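Local coordinates for trehalose-6-phosphate phosphatase-related protein (Thermoplasma acidophilum, PDB 1U02) that removes the phosphate from trehalose 6-phosphate to release free trehalose, using magnesium as cofactor, at residues A[184-198]-A[202-215]. Sequence-based numbering, arbitrary orientation.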
# COMPACT_ATOMS: atom_id res chain seq x y z
N GLU A 184 2.88 0.54 11.02
CA GLU A 184 3.16 0.68 12.45
C GLU A 184 2.17 1.71 12.98
O GLU A 184 1.62 1.56 14.07
CB GLU A 184 4.59 1.17 12.65
CG GLU A 184 5.10 1.01 14.07
CD GLU A 184 5.07 -0.43 14.53
OE1 GLU A 184 5.69 -1.29 13.87
OE2 GLU A 184 4.43 -0.71 15.57
N ALA A 185 1.93 2.76 12.19
CA ALA A 185 1.00 3.80 12.58
C ALA A 185 -0.42 3.22 12.60
O ALA A 185 -1.22 3.55 13.48
CB ALA A 185 1.08 4.96 11.60
N ALA A 186 -0.71 2.36 11.63
CA ALA A 186 -2.02 1.73 11.56
C ALA A 186 -2.27 0.88 12.80
O ALA A 186 -3.40 0.81 13.29
CB ALA A 186 -2.13 0.89 10.30
N PHE A 187 -1.23 0.22 13.31
CA PHE A 187 -1.38 -0.60 14.52
C PHE A 187 -1.76 0.32 15.68
O PHE A 187 -2.65 -0.00 16.48
CB PHE A 187 -0.07 -1.31 14.88
CG PHE A 187 0.52 -2.16 13.78
CD1 PHE A 187 -0.29 -2.87 12.91
CD2 PHE A 187 1.90 -2.28 13.66
CE1 PHE A 187 0.27 -3.70 11.92
CE2 PHE A 187 2.48 -3.10 12.68
CZ PHE A 187 1.65 -3.82 11.81
N GLU A 188 -1.08 1.45 15.76
CA GLU A 188 -1.31 2.45 16.80
C GLU A 188 -2.76 2.95 16.80
O GLU A 188 -3.36 3.14 17.87
CB GLU A 188 -0.35 3.63 16.60
CG GLU A 188 -0.25 4.62 17.75
CD GLU A 188 -1.44 5.56 17.85
OE1 GLU A 188 -1.83 6.15 16.81
OE2 GLU A 188 -1.99 5.72 18.96
N ALA A 189 -3.33 3.15 15.61
CA ALA A 189 -4.71 3.63 15.49
C ALA A 189 -5.73 2.50 15.64
O ALA A 189 -6.93 2.73 15.62
CB ALA A 189 -4.90 4.32 14.14
N ASN A 190 -5.23 1.28 15.79
CA ASN A 190 -6.09 0.10 15.94
C ASN A 190 -5.41 -0.87 16.92
O ASN A 190 -5.42 -2.08 16.70
CB ASN A 190 -6.27 -0.60 14.59
CG ASN A 190 -7.02 0.26 13.58
OD1 ASN A 190 -8.25 0.34 13.60
ND2 ASN A 190 -6.28 0.91 12.70
N ASP A 191 -4.85 -0.33 17.99
CA ASP A 191 -4.13 -1.16 18.97
C ASP A 191 -4.94 -2.27 19.63
O ASP A 191 -4.37 -3.16 20.26
CB ASP A 191 -3.48 -0.27 20.04
CG ASP A 191 -4.50 0.41 20.93
OD1 ASP A 191 -5.24 -0.29 21.64
OD2 ASP A 191 -4.55 1.66 20.92
N ASP A 192 -6.26 -2.23 19.50
CA ASP A 192 -7.10 -3.26 20.10
C ASP A 192 -7.25 -4.46 19.16
O ASP A 192 -7.91 -5.44 19.50
CB ASP A 192 -8.48 -2.70 20.46
CG ASP A 192 -9.26 -2.24 19.24
OD1 ASP A 192 -8.78 -1.35 18.51
OD2 ASP A 192 -10.37 -2.77 19.01
N ALA A 193 -6.64 -4.37 17.99
CA ALA A 193 -6.72 -5.45 17.01
C ALA A 193 -5.51 -6.37 17.08
O ALA A 193 -4.52 -6.07 17.75
CB ALA A 193 -6.86 -4.87 15.61
N LEU A 194 -5.59 -7.51 16.40
CA LEU A 194 -4.49 -8.46 16.36
C LEU A 194 -3.51 -7.93 15.31
O LEU A 194 -3.63 -8.24 14.12
CB LEU A 194 -4.99 -9.85 15.97
CG LEU A 194 -4.08 -11.05 16.30
CD1 LEU A 194 -4.81 -12.35 16.00
CD2 LEU A 194 -2.79 -10.96 15.51
N THR A 195 -2.56 -7.13 15.77
CA THR A 195 -1.57 -6.52 14.91
C THR A 195 -0.38 -7.44 14.63
O THR A 195 0.18 -8.04 15.55
CB THR A 195 -1.07 -5.20 15.53
OG1 THR A 195 -0.72 -5.43 16.91
CG2 THR A 195 -2.17 -4.14 15.47
N ILE A 196 -0.00 -7.54 13.36
CA ILE A 196 1.10 -8.40 12.96
C ILE A 196 2.16 -7.63 12.17
O ILE A 196 1.88 -7.08 11.10
CB ILE A 196 0.59 -9.56 12.07
CG1 ILE A 196 -0.49 -10.36 12.81
CG2 ILE A 196 1.75 -10.46 11.66
CD1 ILE A 196 -1.14 -11.43 11.94
N LYS A 197 3.38 -7.59 12.69
CA LYS A 197 4.47 -6.89 12.02
C LYS A 197 5.27 -7.87 11.18
O LYS A 197 5.59 -8.97 11.64
CB LYS A 197 5.38 -6.23 13.05
CG LYS A 197 6.65 -5.58 12.48
CD LYS A 197 6.35 -4.30 11.71
CE LYS A 197 7.63 -3.52 11.41
NZ LYS A 197 8.62 -4.34 10.67
N VAL A 198 5.60 -7.48 9.96
CA VAL A 198 6.39 -8.33 9.08
C VAL A 198 7.75 -7.65 8.90
O VAL A 198 7.81 -6.47 8.57
CB VAL A 198 5.75 -8.48 7.68
CG1 VAL A 198 6.62 -9.38 6.81
CG2 VAL A 198 4.34 -9.06 7.81
N GLU A 202 11.91 -2.42 15.33
CA GLU A 202 11.16 -2.34 16.58
C GLU A 202 9.68 -2.14 16.22
O GLU A 202 9.36 -1.49 15.23
CB GLU A 202 11.65 -1.15 17.41
CG GLU A 202 13.17 -1.09 17.60
CD GLU A 202 13.69 -2.06 18.65
OE1 GLU A 202 13.28 -3.24 18.62
OE2 GLU A 202 14.50 -1.64 19.50
N THR A 203 8.78 -2.69 17.04
CA THR A 203 7.36 -2.55 16.75
C THR A 203 6.49 -2.76 17.98
O THR A 203 6.92 -3.33 18.98
CB THR A 203 6.91 -3.55 15.67
OG1 THR A 203 5.49 -3.46 15.49
CG2 THR A 203 7.28 -4.97 16.08
N HIS A 204 5.24 -2.31 17.88
CA HIS A 204 4.29 -2.46 18.97
C HIS A 204 3.20 -3.45 18.59
O HIS A 204 2.17 -3.54 19.26
CB HIS A 204 3.68 -1.10 19.33
CG HIS A 204 4.65 -0.16 19.98
ND1 HIS A 204 5.25 -0.44 21.18
CD2 HIS A 204 5.13 1.03 19.57
CE1 HIS A 204 6.06 0.56 21.50
NE2 HIS A 204 6.01 1.46 20.54
N ALA A 205 3.43 -4.19 17.51
CA ALA A 205 2.47 -5.18 17.03
C ALA A 205 2.39 -6.31 18.05
O ALA A 205 3.36 -6.60 18.75
CB ALA A 205 2.90 -5.72 15.67
N LYS A 206 1.23 -6.95 18.14
CA LYS A 206 1.06 -8.05 19.08
C LYS A 206 1.79 -9.32 18.64
O LYS A 206 2.23 -10.11 19.48
CB LYS A 206 -0.43 -8.34 19.27
CG LYS A 206 -1.17 -7.18 19.91
CD LYS A 206 -2.64 -7.47 20.11
CE LYS A 206 -3.34 -6.26 20.70
NZ LYS A 206 -4.81 -6.46 20.77
N PHE A 207 1.92 -9.50 17.33
CA PHE A 207 2.60 -10.67 16.78
C PHE A 207 3.64 -10.20 15.76
O PHE A 207 3.45 -9.18 15.10
CB PHE A 207 1.59 -11.59 16.09
CG PHE A 207 2.10 -12.98 15.83
CD1 PHE A 207 2.43 -13.83 16.89
CD2 PHE A 207 2.22 -13.45 14.53
CE1 PHE A 207 2.87 -15.14 16.65
CE2 PHE A 207 2.66 -14.76 14.27
CZ PHE A 207 2.98 -15.60 15.33
N HIS A 208 4.73 -10.95 15.63
CA HIS A 208 5.77 -10.55 14.70
C HIS A 208 6.29 -11.71 13.87
O HIS A 208 6.58 -12.78 14.41
CB HIS A 208 6.93 -9.92 15.49
CG HIS A 208 8.05 -9.41 14.63
ND1 HIS A 208 8.83 -10.24 13.85
CD2 HIS A 208 8.50 -8.16 14.41
CE1 HIS A 208 9.71 -9.52 13.19
NE2 HIS A 208 9.54 -8.25 13.51
N VAL A 209 6.39 -11.50 12.56
CA VAL A 209 6.91 -12.52 11.64
C VAL A 209 8.12 -11.98 10.88
O VAL A 209 8.29 -10.76 10.73
CB VAL A 209 5.83 -13.01 10.64
CG1 VAL A 209 4.75 -13.78 11.40
CG2 VAL A 209 5.21 -11.84 9.89
N ALA A 210 8.98 -12.88 10.40
CA ALA A 210 10.21 -12.50 9.70
C ALA A 210 10.07 -11.87 8.31
O ALA A 210 10.72 -10.86 8.02
CB ALA A 210 11.14 -13.70 9.63
N ASP A 211 9.26 -12.48 7.45
CA ASP A 211 9.08 -11.97 6.09
C ASP A 211 7.73 -12.35 5.51
O ASP A 211 6.88 -12.88 6.22
CB ASP A 211 10.19 -12.50 5.18
CG ASP A 211 10.35 -14.01 5.27
OD1 ASP A 211 9.39 -14.70 5.65
OD2 ASP A 211 11.45 -14.51 4.95
N TYR A 212 7.54 -12.07 4.22
CA TYR A 212 6.27 -12.37 3.56
C TYR A 212 6.03 -13.87 3.51
O TYR A 212 4.89 -14.32 3.51
CB TYR A 212 6.26 -11.77 2.15
CG TYR A 212 7.07 -12.54 1.14
CD1 TYR A 212 6.47 -13.49 0.32
CD2 TYR A 212 8.45 -12.34 1.03
CE1 TYR A 212 7.22 -14.23 -0.59
CE2 TYR A 212 9.20 -13.07 0.12
CZ TYR A 212 8.58 -14.01 -0.69
OH TYR A 212 9.32 -14.74 -1.60
N ILE A 213 7.11 -14.65 3.46
CA ILE A 213 6.99 -16.10 3.43
C ILE A 213 6.34 -16.60 4.73
O ILE A 213 5.41 -17.40 4.70
CB ILE A 213 8.36 -16.76 3.25
CG1 ILE A 213 8.94 -16.35 1.89
CG2 ILE A 213 8.24 -18.28 3.35
CD1 ILE A 213 10.39 -16.72 1.70
N GLU A 214 6.83 -16.11 5.87
CA GLU A 214 6.27 -16.52 7.15
C GLU A 214 4.84 -15.96 7.27
O GLU A 214 3.94 -16.62 7.80
CB GLU A 214 7.13 -15.99 8.31
CG GLU A 214 6.92 -16.76 9.61
CD GLU A 214 7.69 -16.16 10.79
OE1 GLU A 214 8.82 -15.65 10.57
OE2 GLU A 214 7.18 -16.20 11.92
N MSE A 215 4.64 -14.74 6.77
CA MSE A 215 3.33 -14.12 6.81
C MSE A 215 2.33 -15.01 6.07
O MSE A 215 1.21 -15.23 6.54
CB MSE A 215 3.37 -12.74 6.17
CG MSE A 215 2.06 -11.98 6.21
SE MSE A 215 1.51 -11.48 8.01
CE MSE A 215 -0.10 -12.52 8.11
O HOH W 1 -0.68 -3.33 18.59
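At the edge of the mixed sheet of this HAD-type phosphatase, the outermost strand 207-209 pairs in parallel with strand 194-198, I196 beside F207, K197 beside H208 and V198 beside V209. F207 N donates to T195 O, K197 N to F207 O, and V209 N to K197 O (2.8 Å), the last almost straight at 176°. Ahead of the strand, the loop at T203 is held to helix 181-188 by the E184 carboxylate: T203 OG1 gives its proton to the syn lone pair of OE1 (2.7 Å), and H204 N reaches OE2 (2.9 Å) from 35° outside the carboxylate plane. T203 OG1 also accepts from A205 N, closing an ST turn, and A205 CB sits over one face of the F187 ring. With E184 replaced by alanine, T203 OG1 and H204 N are likely to lose their carboxylate acceptors, and the turn its tie to the helix. T195 OG1, set between its own N and carbonyl carbon (chi1 49°), accepts from K206 N (2.8 Å) and shares a water with H204 O. On the sheet face carrying I196 and V198, helix 212-229 packs, V198 also touching the magnesium ligand D179; selenomethionine M215 lays SE against I196 CG2 (3.8 Å) and V198 CG2 (3.7 Å).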